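Local coordinates for protein RNA-directed RNA polymerase (Infectious pancreatic necrosis virus, PDB 3ZED) that probably copies the viral RNA genome as an RNA-dependent RNA polymerase, found both free and covalently attached to the genomic RNA, at residues 728-731 and 732-736. Sequence-based numbering, arbitrary orientation.
Sequences LLDQ and RTKLR
Arg732 N reaches back to Leu728 O at 3.0 Å, an i to i+4 bond of the helix. The long, flexible arginine suits this place: its methylenes run past Leu729, with Arg732 CD 4.3 Å from Leu729 CD1, while its guanidinium leaves the contact to hydrogen-bond Asn446 of helix 438-452. At Thr733 the bonding tightens to i to i+3. Both its N and its OG1 donate to Asp730 O; Thr733 OG1 lies 2.7 Å from Asp730 O, in the carbonyl plane, the backbone N well above it. With chi1 at 73° the hydroxyl faces back along the helix, and a small beta-branched residue can also lay CG2 near Leu729 O. In Lys734, chi1 of -65° sets CG beside the backbone N, and the nearly extended chain runs back, CD passing 3.7 Å from Asp730 O. Its NZ forms a salt bridge with Asp730 OD2 at 3.1 Å, coming from above the carboxylate plane; Asn194 hydrogen-bonds OD1. Gln731 O accepts from Lys734 N (i+3) and Leu735 N (i+4). The buried leucine packs its CD1 4.3 Å from Gln731 CB and also touches Gln743 and Gln768. Such a mix of i+4 and i+3 bonds, turning into extended backbone at Leu735, is typical of a helix C-terminus, here joining helix 724-732 to the loop before helix 740-752 in the C-terminal region of VP1.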
loop_
_atom_site.group_PDB
_atom_site.type_symbol
_atom_site.label_atom_id
_atom_site.label_comp_id
_atom_site.label_asym_id
_atom_site.label_seq_id
_atom_site.Cartn_x
_atom_site.Cartn_y
_atom_site.Cartn_z
ATOM N N LEU B 728 -6.708 10.073 27.217
ATOM C CA LEU B 728 -7.933 10.639 26.647
ATOM C C LEU B 728 -8.223 10.029 25.277
ATOM O O LEU B 728 -9.379 9.734 24.979
ATOM C CB LEU B 728 -7.830 12.171 26.527
ATOM C CG LEU B 728 -7.983 13.005 27.812
ATOM C CD1 LEU B 728 -7.851 14.472 27.507
ATOM C CD2 LEU B 728 -9.335 12.769 28.479
ATOM N N LEU B 729 -7.169 9.806 24.468
ATOM C CA LEU B 729 -7.263 9.220 23.126
ATOM C C LEU B 729 -7.655 7.744 23.208
ATOM O O LEU B 729 -8.441 7.275 22.384
ATOM C CB LEU B 729 -5.952 9.397 22.352
ATOM C CG LEU B 729 -6.107 9.404 20.840
ATOM C CD1 LEU B 729 -6.664 10.761 20.356
ATOM C CD2 LEU B 729 -4.781 9.045 20.153
ATOM N N ASP B 730 -7.131 7.026 24.201
ATOM C CA ASP B 730 -7.510 5.633 24.440
ATOM C C ASP B 730 -8.978 5.545 24.929
ATOM O O ASP B 730 -9.712 4.673 24.474
ATOM C CB ASP B 730 -6.561 4.981 25.458
ATOM C CG ASP B 730 -6.731 3.479 25.573
ATOM O OD1 ASP B 730 -6.859 2.812 24.514
ATOM O OD2 ASP B 730 -6.707 2.966 26.717
ATOM N N GLN B 731 -9.408 6.469 25.815
ATOM C CA GLN B 731 -10.781 6.525 26.349
ATOM C C GLN B 731 -11.782 6.782 25.206
ATOM O O GLN B 731 -12.864 6.170 25.175
ATOM C CB GLN B 731 -10.897 7.609 27.435
ATOM C CG GLN B 731 -10.175 7.263 28.737
ATOM C CD GLN B 731 -10.084 8.420 29.718
ATOM O OE1 GLN B 731 -10.735 9.455 29.573
ATOM N NE2 GLN B 731 -9.275 8.271 30.756
ATOM N N ARG B 732 -11.361 7.643 24.234
ATOM C CA ARG B 732 -12.089 8.032 23.023
ATOM C C ARG B 732 -12.504 6.794 22.174
ATOM O O ARG B 732 -13.553 6.824 21.525
ATOM C CB ARG B 732 -11.206 8.996 22.198
ATOM C CG ARG B 732 -11.864 9.609 20.973
ATOM C CD ARG B 732 -11.001 10.690 20.332
ATOM N NE ARG B 732 -11.065 11.975 21.040
ATOM C CZ ARG B 732 -12.040 12.868 20.899
ATOM N NH1 ARG B 732 -13.096 12.596 20.134
ATOM N NH2 ARG B 732 -11.982 14.025 21.539
ATOM N N THR B 733 -11.720 5.701 22.232
ATOM C CA THR B 733 -12.000 4.460 21.488
ATOM C C THR B 733 -13.074 3.615 22.166
ATOM O O THR B 733 -13.611 2.715 21.525
ATOM C CB THR B 733 -10.714 3.613 21.264
ATOM O OG1 THR B 733 -10.300 3.003 22.488
ATOM C CG2 THR B 733 -9.576 4.411 20.644
ATOM N N LYS B 734 -13.392 3.912 23.434
ATOM C CA LYS B 734 -14.342 3.163 24.257
ATOM C C LYS B 734 -15.669 3.895 24.499
ATOM O O LYS B 734 -16.678 3.230 24.725
ATOM C CB LYS B 734 -13.704 2.824 25.619
ATOM C CG LYS B 734 -12.500 1.879 25.517
ATOM C CD LYS B 734 -11.485 2.171 26.609
ATOM C CE LYS B 734 -10.333 1.208 26.595
ATOM N NZ LYS B 734 -9.340 1.546 27.646
ATOM N N LEU B 735 -15.691 5.234 24.470
ATOM C CA LEU B 735 -16.913 6.001 24.761
ATOM C C LEU B 735 -17.816 6.208 23.537
ATOM O O LEU B 735 -17.318 6.429 22.436
ATOM C CB LEU B 735 -16.542 7.356 25.353
ATOM C CG LEU B 735 -16.013 7.351 26.789
ATOM C CD1 LEU B 735 -15.072 8.527 27.020
ATOM C CD2 LEU B 735 -17.160 7.387 27.798
ATOM N N ARG B 736 -19.149 6.188 23.747
ATOM C CA ARG B 736 -20.149 6.370 22.681
ATOM C C ARG B 736 -20.164 7.824 22.150
ATOM O O ARG B 736 -19.678 8.745 22.821
ATOM C CB ARG B 736 -21.559 5.923 23.134
ATOM C CG ARG B 736 -22.144 6.720 24.290
ATOM C CD ARG B 736 -23.422 6.115 24.823
ATOM N NE ARG B 736 -24.562 6.272 23.918
ATOM C CZ ARG B 736 -25.736 5.668 24.082
ATOM N NH1 ARG B 736 -25.938 4.862 25.118
ATOM N NH2 ARG B 736 -26.718 5.867 23.213
#